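Local coordinates for Tlr1789 protein (Thermosynechococcus elongatus, PDB 2X8X) that probably helps insert or translocate proteins at the cyanobacterial outer membrane, this piece being the N-terminal domain of Omp85 with its POTRA repeats, at residues 3-8 against 65-70; 77-82 against 105-110; 87-92 against 149-154; 170-175 against 230-235. One frame throughout, in Å; residues are numbered along the deposited sequence.

Interaction 1 (3-8 against 65-70); sequences PKVLIA and LGVRIT
The methyl CD1 of I7 rests 3.9 Å from CG1 of I69, the two isoleucine side chains meeting at a slant. In I69 CG1 lies anti to the carbonyl carbon (chi1 -57°), which sets it against CD1 and, less closely, CG2 of I7. Further out, V5 and V67 cross at about a right angle, with V5 CG1 3.9 Å from V67 CG2. A8 turns its CB toward L65 and G66, 3.9 Å from CB of L65 and 3.6 Å from the carbonyl O of L65. G66, at phi 140°, has no side chain beside that methyl, where a CB would run into the carbonyl O of L65. At the polar edge A8 N donates to V67 O over 2.7 Å, in the plane of the carbonyl. A water bridges the next pair, giving a proton to L6 O and accepting one from V67 N, where the backbones have parted too far for a direct bond. The segments 5-7 and 66-70 run 75° apart, and V67 also bonds to E9 further along. The chain turns a corner at A8, leaving strand 34-35 for strand 66-75, within the mixed sheet of the first POTRA-family repeat.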
loop_
_atom_site.group_PDB
_atom_site.type_symbol
_atom_site.label_atom_id
_atom_site.label_comp_id
_atom_site.label_asym_id
_atom_site.label_seq_id
_atom_site.Cartn_x
_atom_site.Cartn_y
_atom_site.Cartn_z
ATOM N N PRO A 3 -22.844 25.072 25.158
ATOM C CA PRO A 3 -23.443 24.650 26.415
ATOM C C PRO A 3 -23.188 23.160 26.697
ATOM O O PRO A 3 -22.662 22.444 25.836
ATOM C CB PRO A 3 -24.932 24.836 26.137
ATOM C CG PRO A 3 -25.071 24.403 24.697
ATOM C CD PRO A 3 -23.826 24.973 24.051
ATOM N N LYS A 4 -23.634 22.717 27.873
ATOM C CA LYS A 4 -23.377 21.399 28.451
ATOM C C LYS A 4 -24.718 20.676 28.654
ATOM O O LYS A 4 -25.672 21.312 29.037
ATOM C CB LYS A 4 -22.714 21.606 29.826
ATOM C CG LYS A 4 -21.194 21.967 29.847
ATOM C CD LYS A 4 -20.724 22.401 31.275
ATOM C CE LYS A 4 -19.221 22.072 31.577
ATOM N NZ LYS A 4 -18.816 22.107 33.061
ATOM N N VAL A 5 -24.808 19.364 28.430
ATOM C CA VAL A 5 -26.057 18.592 28.659
ATOM C C VAL A 5 -25.792 17.346 29.497
ATOM O O VAL A 5 -24.793 16.663 29.289
ATOM C CB VAL A 5 -26.697 18.060 27.323
ATOM C CG1 VAL A 5 -28.045 17.397 27.607
ATOM C CG2 VAL A 5 -26.839 19.171 26.271
ATOM N N LEU A 6 -26.688 17.029 30.419
ATOM C CA LEU A 6 -26.602 15.773 31.195
ATOM C C LEU A 6 -27.227 14.543 30.499
ATOM O O LEU A 6 -28.386 14.596 30.076
ATOM C CB LEU A 6 -27.192 15.965 32.602
ATOM C CG LEU A 6 -27.303 14.759 33.558
ATOM C CD1 LEU A 6 -25.927 14.342 34.079
ATOM C CD2 LEU A 6 -28.240 15.037 34.736
ATOM N N ILE A 7 -26.497 13.430 30.452
ATOM C CA ILE A 7 -26.864 12.238 29.684
ATOM C C ILE A 7 -27.496 11.200 30.592
ATOM O O ILE A 7 -26.957 10.926 31.658
ATOM C CB ILE A 7 -25.580 11.595 28.987
ATOM C CG1 ILE A 7 -24.820 12.629 28.150
ATOM C CG2 ILE A 7 -25.929 10.325 28.137
ATOM C CD1 ILE A 7 -25.711 13.521 27.252
ATOM N N ALA A 8 -28.644 10.633 30.183
ATOM C CA ALA A 8 -29.312 9.534 30.929
ATOM C C ALA A 8 -28.967 8.108 30.475
ATOM O O ALA A 8 -28.923 7.181 31.309
ATOM C CB ALA A 8 -30.818 9.710 30.921
ATOM N N LEU A 65 -36.401 8.612 30.476
ATOM C CA LEU A 65 -35.222 8.816 31.358
ATOM C C LEU A 65 -34.525 10.208 31.307
ATOM O O LEU A 65 -33.966 10.655 32.322
ATOM C CB LEU A 65 -34.148 7.712 31.123
ATOM C CG LEU A 65 -34.282 6.302 31.747
ATOM C CD1 LEU A 65 -32.966 5.520 31.564
ATOM C CD2 LEU A 65 -34.752 6.304 33.231
ATOM N N GLY A 66 -34.529 10.868 30.142
ATOM C CA GLY A 66 -33.808 12.136 29.923
ATOM C C GLY A 66 -33.184 12.066 28.532
ATOM O O GLY A 66 -33.813 11.541 27.612
ATOM N N VAL A 67 -31.955 12.551 28.363
ATOM C CA VAL A 67 -31.226 12.407 27.061
ATOM C C VAL A 67 -30.493 11.041 26.818
ATOM O O VAL A 67 -29.704 10.576 27.682
ATOM C CB VAL A 67 -30.247 13.595 26.811
ATOM C CG1 VAL A 67 -29.663 13.506 25.428
ATOM C CG2 VAL A 67 -30.997 14.937 27.007
ATOM N N ARG A 68 -30.816 10.412 25.664
ATOM C CA ARG A 68 -30.116 9.249 25.142
ATOM C C ARG A 68 -29.060 9.757 24.157
ATOM O O ARG A 68 -29.372 10.589 23.285
ATOM C CB ARG A 68 -31.038 8.282 24.395
ATOM N N ILE A 69 -27.827 9.278 24.293
ATOM C CA ILE A 69 -26.900 9.336 23.134
ATOM C C ILE A 69 -26.880 7.974 22.476
ATOM O O ILE A 69 -26.595 6.931 23.149
ATOM C CB ILE A 69 -25.422 9.833 23.456
ATOM C CG1 ILE A 69 -25.480 11.219 24.096
ATOM C CG2 ILE A 69 -24.643 9.970 22.140
ATOM C CD1 ILE A 69 -26.118 12.245 23.159
ATOM N N THR A 70 -27.244 7.976 21.182
ATOM C CA THR A 70 -27.097 6.796 20.377
ATOM C C THR A 70 -25.873 6.990 19.438
ATOM O O THR A 70 -25.828 7.926 18.604
ATOM C CB THR A 70 -28.408 6.460 19.548
ATOM O OG1 THR A 70 -29.532 6.300 20.448
ATOM C CG2 THR A 70 -28.236 5.171 18.768
HETATM O O HOH W 1 -30.838 13.563 30.721
#

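Interaction 2 (77-82 against 105-110); sequences PVLRAV and RTLNLR
L107 N gives its hydrogen to P77 O, and L79 N gives its hydrogen to R105 O; both bonds are 2.9 Å long. The first is bent little (164° at the hydrogen), with the donor somewhat tilted from the carbonyl plane. The second is straighter at hydrogen, 172°, yet its donor stands well above the plane of the R105 carbonyl. Together they flank V78 and T106, whose CA atoms come within 3.8 Å: a single bridge between two loops. V78 CA adds a CA-H...O contact to the same R105 O, 3.6 Å away. Around the bonds the packing is modest. V78 CG1, anti to its backbone N (chi1 171°), lies 3.5 Å from R105 N and also sits over the centre of one face of the R80 guanidinium. L79 and L107 bring their CB atoms to 4.2 Å. R105 directs its charged end elsewhere, to a salt bridge with E111. L79 and L107 both reach V145 of strand 144-150, and L107 also touches V139 of strand 132-139. The bridge thus joins the lead-in to edge strand 81-85 with the loop before helix 109-125, whose N-cap is N108, within the middle POTRA domain.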
loop_
_atom_site.group_PDB
_atom_site.type_symbol
_atom_site.label_atom_id
_atom_site.label_comp_id
_atom_site.label_asym_id
_atom_site.label_seq_id
_atom_site.Cartn_x
_atom_site.Cartn_y
_atom_site.Cartn_z
ATOM N N PRO A 77 -17.260 -4.955 6.673
ATOM C CA PRO A 77 -17.761 -6.331 6.593
ATOM C C PRO A 77 -16.761 -7.278 7.230
ATOM O O PRO A 77 -15.571 -6.923 7.395
ATOM C CB PRO A 77 -17.735 -6.641 5.077
ATOM C CG PRO A 77 -17.510 -5.339 4.363
ATOM C CD PRO A 77 -16.939 -4.361 5.344
ATOM N N VAL A 78 -17.202 -8.490 7.561
ATOM C CA VAL A 78 -16.279 -9.553 7.944
ATOM C C VAL A 78 -15.391 -9.840 6.717
ATOM O O VAL A 78 -15.884 -9.939 5.594
ATOM C CB VAL A 78 -16.999 -10.827 8.422
ATOM C CG1 VAL A 78 -16.012 -11.989 8.595
ATOM C CG2 VAL A 78 -17.653 -10.559 9.809
ATOM N N LEU A 79 -14.092 -9.912 6.938
ATOM C CA LEU A 79 -13.177 -10.137 5.830
ATOM C C LEU A 79 -13.213 -11.581 5.323
ATOM O O LEU A 79 -12.957 -12.535 6.103
ATOM C CB LEU A 79 -11.733 -9.766 6.295
ATOM C CG LEU A 79 -10.667 -9.975 5.207
ATOM C CD1 LEU A 79 -10.913 -8.989 4.003
ATOM C CD2 LEU A 79 -9.271 -9.772 5.760
ATOM N N ARG A 80 -13.494 -11.767 4.027
ATOM C CA ARG A 80 -13.553 -13.124 3.453
ATOM C C ARG A 80 -12.388 -13.482 2.517
ATOM O O ARG A 80 -12.084 -14.670 2.318
ATOM C CB ARG A 80 -14.829 -13.303 2.627
ATOM C CG ARG A 80 -16.093 -13.058 3.418
ATOM C CD ARG A 80 -16.243 -14.031 4.574
ATOM N NE ARG A 80 -17.471 -13.687 5.311
ATOM C CZ ARG A 80 -17.856 -14.312 6.407
ATOM N NH1 ARG A 80 -17.090 -15.286 6.918
ATOM N NH2 ARG A 80 -18.966 -13.920 7.004
ATOM N N ALA A 81 -11.762 -12.476 1.920
ATOM C CA ALA A 81 -10.673 -12.741 0.968
ATOM C C ALA A 81 -9.966 -11.463 0.639
ATOM O O ALA A 81 -10.563 -10.326 0.710
ATOM C CB ALA A 81 -11.254 -13.362 -0.409
ATOM N N VAL A 82 -8.671 -11.609 0.273
ATOM C CA VAL A 82 -7.942 -10.425 -0.228
ATOM C C VAL A 82 -7.349 -10.917 -1.540
ATOM O O VAL A 82 -6.762 -11.979 -1.551
ATOM C CB VAL A 82 -6.810 -9.983 0.699
ATOM C CG1 VAL A 82 -6.080 -8.705 0.128
ATOM C CG2 VAL A 82 -7.372 -9.712 2.140
ATOM N N ARG A 105 -13.081 -12.310 10.504
ATOM C CA ARG A 105 -13.552 -11.330 11.493
ATOM C C ARG A 105 -13.682 -10.032 10.811
ATOM O O ARG A 105 -13.179 -9.862 9.705
ATOM C CB ARG A 105 -12.561 -11.129 12.645
ATOM C CG ARG A 105 -11.491 -12.145 12.781
ATOM C CD ARG A 105 -10.748 -11.786 14.090
ATOM N NE ARG A 105 -9.752 -10.747 13.844
ATOM C CZ ARG A 105 -8.507 -11.029 13.493
ATOM N NH1 ARG A 105 -8.173 -12.317 13.429
ATOM N NH2 ARG A 105 -7.607 -10.057 13.264
ATOM N N THR A 106 -14.339 -9.093 11.461
ATOM C CA THR A 106 -14.591 -7.808 10.886
ATOM C C THR A 106 -13.242 -7.260 10.379
ATOM O O THR A 106 -12.216 -7.351 11.084
ATOM C CB THR A 106 -15.023 -6.847 12.018
ATOM O OG1 THR A 106 -16.256 -7.324 12.525
ATOM C CG2 THR A 106 -15.212 -5.376 11.483
ATOM N N LEU A 107 -13.258 -6.672 9.194
ATOM C CA LEU A 107 -12.020 -6.103 8.644
ATOM C C LEU A 107 -11.663 -4.865 9.481
ATOM O O LEU A 107 -12.545 -4.057 9.847
ATOM C CB LEU A 107 -12.308 -5.693 7.199
ATOM C CG LEU A 107 -11.310 -4.697 6.570
ATOM C CD1 LEU A 107 -9.974 -5.361 6.246
ATOM C CD2 LEU A 107 -12.009 -4.231 5.354
ATOM N N ASN A 108 -10.372 -4.719 9.771
ATOM C CA ASN A 108 -9.838 -3.584 10.453
ATOM C C ASN A 108 -8.818 -2.916 9.515
ATOM O O ASN A 108 -7.875 -3.560 9.040
ATOM C CB ASN A 108 -9.208 -3.975 11.811
ATOM C CG ASN A 108 -8.745 -2.772 12.564
ATOM O OD1 ASN A 108 -7.752 -2.125 12.167
ATOM N ND2 ASN A 108 -9.454 -2.419 13.664
ATOM N N LEU A 109 -9.028 -1.649 9.184
ATOM C CA LEU A 109 -8.123 -1.002 8.233
ATOM C C LEU A 109 -6.725 -0.777 8.758
ATOM O O LEU A 109 -5.804 -0.717 7.977
ATOM C CB LEU A 109 -8.685 0.300 7.721
ATOM C CG LEU A 109 -9.805 0.255 6.666
ATOM C CD1 LEU A 109 -9.839 1.585 5.936
ATOM C CD2 LEU A 109 -9.775 -0.819 5.620
ATOM N N ARG A 110 -6.524 -0.651 10.063
ATOM C CA ARG A 110 -5.137 -0.644 10.583
ATOM C C ARG A 110 -4.435 -1.993 10.352
ATOM O O ARG A 110 -3.293 -2.011 9.947
ATOM C CB ARG A 110 -5.067 -0.363 12.095
ATOM C CG ARG A 110 -5.750 0.826 12.600
ATOM C CD ARG A 110 -5.421 0.758 14.140
ATOM N NE ARG A 110 -5.928 1.886 14.899
ATOM C CZ ARG A 110 -5.177 2.742 15.590
ATOM N NH1 ARG A 110 -3.849 2.586 15.646
ATOM N NH2 ARG A 110 -5.763 3.770 16.215
#

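Interaction 3 (87-92 against 149-154); sequences NQVLTQ and VAEGVV
Three consecutive backbone amides, those of Q88, V89 and L90, turn their hydrogens onto the carboxylate of E151. V89 N donates to OE1 of E151 over 2.9 Å, using the syn lone pair. The other oxygen takes two: Q88 N lies 2.9 Å from E151 OE2 and L90 N 3.2 Å from the same atom, the former from above the carboxylate plane (51° out of it), the latter on the syn side and from the opposite face. The hydroxyl of Y123, on helix 109-125, is a further partner of OE2. So gripped, the carboxylate has little freedom to rotate, and the cluster of amide hydrogens would be expected to stabilise its negative charge. The E151 chain is extended beyond CG, which carries the group across from the end of strand 144-150 to the loop 87-90.

This loop follows edge strand 81-85 of the middle POTRA domain and leads into helix 92-99, with T91 at the N-cap position; E151 therefore ties the helix approach to the exit of the neighbouring parallel strand. Within the loop N87 ND2 bonds L90 O at 3.1 Å, the acceptor lying in the amide plane.

Van der Waals contacts complete the account. The apolar pair is L90 and V149: CD2 of L90 meets CG1 of V149, anti to the carbonyl carbon (chi1 -63°), at 4.0 Å. CG2 of V149 lies 3.7 Å from N87 N. V89 slides past E151 in the opposite direction, its CG2 coming 3.4 Å from E151 OE1. Y123 also packs against V89, L90 and V149.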
loop_
_atom_site.group_PDB
_atom_site.type_symbol
_atom_site.label_atom_id
_atom_site.label_comp_id
_atom_site.label_asym_id
_atom_site.label_seq_id
_atom_site.Cartn_x
_atom_site.Cartn_y
_atom_site.Cartn_z
ATOM N N ASN A 87 -0.030 -8.194 -10.110
ATOM C CA ASN A 87 1.020 -8.971 -9.471
ATOM C C ASN A 87 1.664 -10.015 -10.398
ATOM O O ASN A 87 0.973 -10.576 -11.240
ATOM C CB ASN A 87 0.418 -9.710 -8.311
ATOM C CG ASN A 87 -0.742 -10.594 -8.724
ATOM O OD1 ASN A 87 -1.684 -10.137 -9.375
ATOM N ND2 ASN A 87 -0.711 -11.856 -8.311
ATOM N N GLN A 88 2.942 -10.333 -10.160
ATOM C CA GLN A 88 3.700 -11.353 -10.921
ATOM C C GLN A 88 4.578 -12.098 -9.938
ATOM O O GLN A 88 4.350 -13.260 -9.682
ATOM C CB GLN A 88 4.634 -10.762 -11.992
ATOM C CG GLN A 88 3.962 -10.210 -13.292
ATOM C CD GLN A 88 3.779 -8.624 -13.274
ATOM O OE1 GLN A 88 4.354 -7.887 -12.399
ATOM N NE2 GLN A 88 2.978 -8.113 -14.237
ATOM N N VAL A 89 5.594 -11.429 -9.404
ATOM C CA VAL A 89 6.474 -12.084 -8.427
ATOM C C VAL A 89 5.848 -12.260 -7.056
ATOM O O VAL A 89 6.282 -13.124 -6.310
ATOM C CB VAL A 89 7.854 -11.403 -8.226
ATOM C CG1 VAL A 89 8.697 -11.540 -9.502
ATOM C CG2 VAL A 89 7.700 -10.029 -7.762
ATOM N N LEU A 90 4.860 -11.422 -6.732
ATOM C CA LEU A 90 3.930 -11.673 -5.617
ATOM C C LEU A 90 2.802 -12.560 -6.073
ATOM O O LEU A 90 2.029 -12.226 -6.988
ATOM C CB LEU A 90 3.384 -10.346 -5.053
ATOM C CG LEU A 90 2.325 -10.383 -3.899
ATOM C CD1 LEU A 90 2.892 -10.790 -2.522
ATOM C CD2 LEU A 90 1.622 -8.970 -3.799
ATOM N N THR A 91 2.712 -13.743 -5.510
ATOM C CA THR A 91 1.663 -14.660 -5.967
ATOM C C THR A 91 0.416 -14.445 -5.124
ATOM O O THR A 91 0.494 -14.037 -3.947
ATOM C CB THR A 91 2.121 -16.121 -5.858
ATOM O OG1 THR A 91 2.273 -16.445 -4.479
ATOM C CG2 THR A 91 3.489 -16.342 -6.599
ATOM N N GLN A 92 -0.758 -14.708 -5.726
ATOM C CA GLN A 92 -2.003 -14.731 -4.985
ATOM C C GLN A 92 -1.895 -15.633 -3.736
ATOM O O GLN A 92 -2.437 -15.292 -2.691
ATOM C CB GLN A 92 -3.191 -15.138 -5.886
ATOM C CG GLN A 92 -4.532 -15.104 -5.127
ATOM C CD GLN A 92 -4.889 -13.694 -4.589
ATOM O OE1 GLN A 92 -4.919 -12.689 -5.364
ATOM N NE2 GLN A 92 -5.236 -13.625 -3.283
ATOM N N VAL A 149 -0.901 -3.888 -7.000
ATOM C CA VAL A 149 0.533 -3.638 -6.875
ATOM C C VAL A 149 1.106 -3.164 -8.231
ATOM O O VAL A 149 0.540 -3.448 -9.301
ATOM C CB VAL A 149 1.270 -4.852 -6.427
ATOM C CG1 VAL A 149 0.804 -5.284 -5.004
ATOM C CG2 VAL A 149 0.994 -5.939 -7.424
ATOM N N ALA A 150 2.182 -2.399 -8.131
ATOM C CA ALA A 150 3.056 -2.074 -9.257
ATOM C C ALA A 150 4.395 -2.597 -8.826
ATOM O O ALA A 150 5.022 -2.022 -7.944
ATOM C CB ALA A 150 3.127 -0.612 -9.441
ATOM N N GLU A 151 4.826 -3.675 -9.462
ATOM C CA GLU A 151 5.975 -4.415 -9.015
ATOM C C GLU A 151 7.271 -3.842 -9.586
ATOM O O GLU A 151 8.324 -4.106 -9.037
ATOM C CB GLU A 151 5.829 -5.842 -9.493
ATOM C CG GLU A 151 4.578 -6.497 -8.878
ATOM C CD GLU A 151 4.672 -7.991 -8.909
ATOM O OE1 GLU A 151 5.387 -8.525 -9.783
ATOM O OE2 GLU A 151 4.065 -8.625 -8.053
ATOM N N GLY A 152 7.185 -3.058 -10.662
ATOM C CA GLY A 152 8.397 -2.492 -11.308
ATOM C C GLY A 152 8.777 -3.290 -12.560
ATOM O O GLY A 152 9.924 -3.667 -12.755
ATOM N N VAL A 153 7.793 -3.618 -13.386
ATOM C CA VAL A 153 8.020 -4.345 -14.668
ATOM C C VAL A 153 8.837 -3.458 -15.651
ATOM O O VAL A 153 8.595 -2.238 -15.792
ATOM C CB VAL A 153 6.651 -4.819 -15.329
ATOM C CG1 VAL A 153 6.886 -5.573 -16.717
ATOM C CG2 VAL A 153 5.886 -5.734 -14.395
ATOM N N VAL A 154 9.848 -4.108 -16.247
ATOM C CA VAL A 154 10.718 -3.537 -17.280
ATOM C C VAL A 154 9.997 -3.666 -18.634
ATOM O O VAL A 154 9.787 -4.763 -19.160
ATOM C CB VAL A 154 12.139 -4.172 -17.275
ATOM C CG1 VAL A 154 12.959 -3.591 -18.418
ATOM C CG2 VAL A 154 12.882 -3.815 -15.938
#

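Interaction 4 (170-175 against 230-235); sequences KQRTRD and IKERNT
Carboxylate oxygen OE1 of E232 is held by the backbone amide of R172 and by a water. The bond from R172 N measures 2.9 Å and is almost perfectly straight, 177° at the hydrogen, arriving on the syn lone pair. The water donates to E232 OE1 over 2.6 Å and also to K170 O, so it links the carboxylate to the loop a second time. The other oxygen, E232 OE2, accepts from T173 N at 3.0 Å on its syn side, 15° out of the carboxylate plane, though this bond is more bent at the hydrogen. Two successive amides thus take one oxygen each, an arrangement that fixes the rotation of the carboxylate. E232 keeps CG anti to its carbonyl carbon (chi1 -65°), and beyond CG its chain runs extended toward the loop.

T173 lies close beside the same group: its CG2 comes 3.3 Å from E232 OE2, the two side chains meeting obliquely. The R172 side chain is bent at chi3, and its guanidinium lies by the C-terminal residues. Its modelled approach to R233 is implausibly close, which leaves the position of the guanidinium doubtful. As modelled, its plane stands perpendicular to that of the N234 amide, with R172 NH1 3.6 Å from N234 OD1.

T173 and E232 both also touch F161 and F208, on strands 154-161 and 208-217. The contact is a surface one, in which the end of central strand 224-232 takes hold of the loop leading to helix 175-179 in the last POTRA-family repeat.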
loop_
_atom_site.group_PDB
_atom_site.type_symbol
_atom_site.label_atom_id
_atom_site.label_comp_id
_atom_site.label_asym_id
_atom_site.label_seq_id
_atom_site.Cartn_x
_atom_site.Cartn_y
_atom_site.Cartn_z
ATOM N N LYS A 170 28.524 8.377 -31.282
ATOM C CA LYS A 170 28.236 7.179 -32.106
ATOM C C LYS A 170 28.618 5.932 -31.313
ATOM O O LYS A 170 29.699 5.846 -30.725
ATOM C CB LYS A 170 28.938 7.161 -33.491
ATOM C CG LYS A 170 28.692 5.833 -34.377
ATOM C CD LYS A 170 29.353 5.897 -35.845
ATOM C CE LYS A 170 28.638 6.976 -36.714
ATOM N NZ LYS A 170 29.113 7.301 -38.171
ATOM N N GLN A 171 27.687 4.992 -31.275
ATOM C CA GLN A 171 27.872 3.634 -30.695
ATOM C C GLN A 171 28.908 2.825 -31.486
ATOM O O GLN A 171 28.820 2.786 -32.716
ATOM C CB GLN A 171 26.527 2.924 -30.815
ATOM C CG GLN A 171 26.552 1.419 -30.616
ATOM C CD GLN A 171 25.135 0.875 -30.333
ATOM O OE1 GLN A 171 24.947 -0.328 -30.091
ATOM N NE2 GLN A 171 24.148 1.769 -30.329
ATOM N N ARG A 172 29.860 2.181 -30.809
ATOM C CA ARG A 172 30.795 1.240 -31.488
ATOM C C ARG A 172 30.439 -0.251 -31.241
ATOM O O ARG A 172 30.370 -1.033 -32.208
ATOM C CB ARG A 172 32.296 1.553 -31.210
ATOM C CG ARG A 172 32.714 3.040 -31.578
ATOM C CD ARG A 172 34.267 3.409 -31.586
ATOM N NE ARG A 172 34.977 2.927 -30.395
ATOM C CZ ARG A 172 34.966 3.503 -29.182
ATOM N NH1 ARG A 172 34.317 4.645 -28.924
ATOM N NH2 ARG A 172 35.627 2.907 -28.202
ATOM N N THR A 173 30.184 -0.632 -29.984
ATOM C CA THR A 173 29.897 -2.046 -29.657
ATOM C C THR A 173 28.474 -2.460 -30.153
ATOM O O THR A 173 27.530 -1.678 -30.083
ATOM C CB THR A 173 30.008 -2.318 -28.107
ATOM O OG1 THR A 173 29.758 -3.711 -27.837
ATOM C CG2 THR A 173 28.935 -1.526 -27.358
ATOM N N ARG A 174 28.315 -3.688 -30.615
ATOM C CA ARG A 174 26.976 -4.168 -31.012
ATOM C C ARG A 174 26.064 -4.418 -29.817
ATOM O O ARG A 174 26.538 -4.793 -28.740
ATOM C CB ARG A 174 27.098 -5.437 -31.846
ATOM C CG ARG A 174 28.255 -5.362 -32.859
ATOM C CD ARG A 174 27.854 -4.639 -34.101
ATOM N NE ARG A 174 27.802 -5.600 -35.200
ATOM C CZ ARG A 174 26.742 -6.359 -35.503
ATOM N NH1 ARG A 174 25.597 -6.275 -34.814
ATOM N NH2 ARG A 174 26.820 -7.202 -36.523
ATOM N N ASP A 175 24.760 -4.223 -30.032
ATOM C CA ASP A 175 23.741 -4.454 -29.001
ATOM C C ASP A 175 23.825 -5.859 -28.383
ATOM O O ASP A 175 23.725 -5.988 -27.173
ATOM C CB ASP A 175 22.280 -4.238 -29.524
ATOM C CG ASP A 175 21.969 -2.774 -29.952
ATOM O OD1 ASP A 175 22.558 -1.795 -29.437
ATOM O OD2 ASP A 175 21.090 -2.621 -30.824
ATOM N N ILE A 230 26.087 4.909 -21.213
ATOM C CA ILE A 230 27.310 4.166 -21.390
ATOM C C ILE A 230 28.344 5.005 -22.037
ATOM O O ILE A 230 28.058 5.578 -23.073
ATOM C CB ILE A 230 27.056 2.925 -22.312
ATOM C CG1 ILE A 230 26.057 1.946 -21.673
ATOM C CG2 ILE A 230 28.375 2.186 -22.591
ATOM C CD1 ILE A 230 25.603 0.858 -22.706
ATOM N N LYS A 231 29.544 5.069 -21.431
ATOM C CA LYS A 231 30.715 5.702 -22.030
ATOM C C LYS A 231 31.734 4.621 -22.373
ATOM O O LYS A 231 32.286 4.005 -21.468
ATOM C CB LYS A 231 31.305 6.783 -21.100
ATOM C CG LYS A 231 30.305 7.900 -20.677
ATOM C CD LYS A 231 30.874 9.031 -19.795
ATOM C CE LYS A 231 29.690 9.593 -18.946
ATOM N NZ LYS A 231 29.819 10.964 -18.381
ATOM N N GLU A 232 31.929 4.369 -23.677
ATOM C CA GLU A 232 32.850 3.360 -24.216
ATOM C C GLU A 232 34.275 3.894 -24.180
ATOM O O GLU A 232 34.464 5.106 -24.249
ATOM C CB GLU A 232 32.501 3.003 -25.662
ATOM C CG GLU A 232 31.130 2.322 -25.806
ATOM C CD GLU A 232 30.846 1.851 -27.231
ATOM O OE1 GLU A 232 30.203 2.599 -27.999
ATOM O OE2 GLU A 232 31.276 0.728 -27.576
ATOM N N ARG A 233 35.257 3.010 -24.038
ATOM C CA ARG A 233 36.705 3.411 -24.047
ATOM C C ARG A 233 37.017 3.761 -25.469
ATOM O O ARG A 233 36.708 2.963 -26.350
ATOM C CB ARG A 233 37.615 2.213 -23.766
ATOM C CG ARG A 233 37.710 1.729 -22.393
ATOM C CD ARG A 233 38.290 0.303 -22.387
ATOM N NE ARG A 233 39.634 0.210 -22.929
ATOM C CZ ARG A 233 40.155 -0.853 -23.545
ATOM N NH1 ARG A 233 39.477 -1.975 -23.721
ATOM N NH2 ARG A 233 41.392 -0.784 -23.975
ATOM N N ASN A 234 37.641 4.900 -25.735
ATOM C CA ASN A 234 37.887 5.269 -27.153
ATOM C C ASN A 234 38.774 4.245 -27.918
ATOM O O ASN A 234 39.222 3.233 -27.354
ATOM C CB ASN A 234 38.414 6.715 -27.281
ATOM C CG ASN A 234 37.929 7.433 -28.587
ATOM O OD1 ASN A 234 36.780 7.266 -29.039
ATOM N ND2 ASN A 234 38.821 8.241 -29.176
ATOM N N THR A 235 38.951 4.496 -29.217
ATOM C CA THR A 235 40.047 3.945 -30.031
ATOM C C THR A 235 41.212 3.355 -29.191
ATOM O O THR A 235 42.125 4.074 -28.745
ATOM C CB THR A 235 40.553 5.050 -31.060
ATOM O OG1 THR A 235 39.474 5.401 -31.941
ATOM C CG2 THR A 235 41.808 4.618 -31.892
HETATM O O HOH W 2 30.509 5.154 -28.004
#

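From the N terminus, interaction 1 closes a loop of 56 residues, joining the first strand of the opening POTRA-family repeat to strand 66-75. Interaction 2 follows in series, its centre about 34 Å from that of interaction 1; it closes 22 residues between the lead-in to strand 81-85 and the approach to helix 109-125. Interaction 3, closing 56, crosses it, since 87-92 lies between the segments of interaction 2 and 149-154 beyond them; both belong to the middle domain, and V82 O probably bonds Q92 NE2. Interaction 4 comes last, closing 54 residues and joining the end of strand 224-232 to the loop before helix 175-179, about 82 Å from interaction 1 between centres.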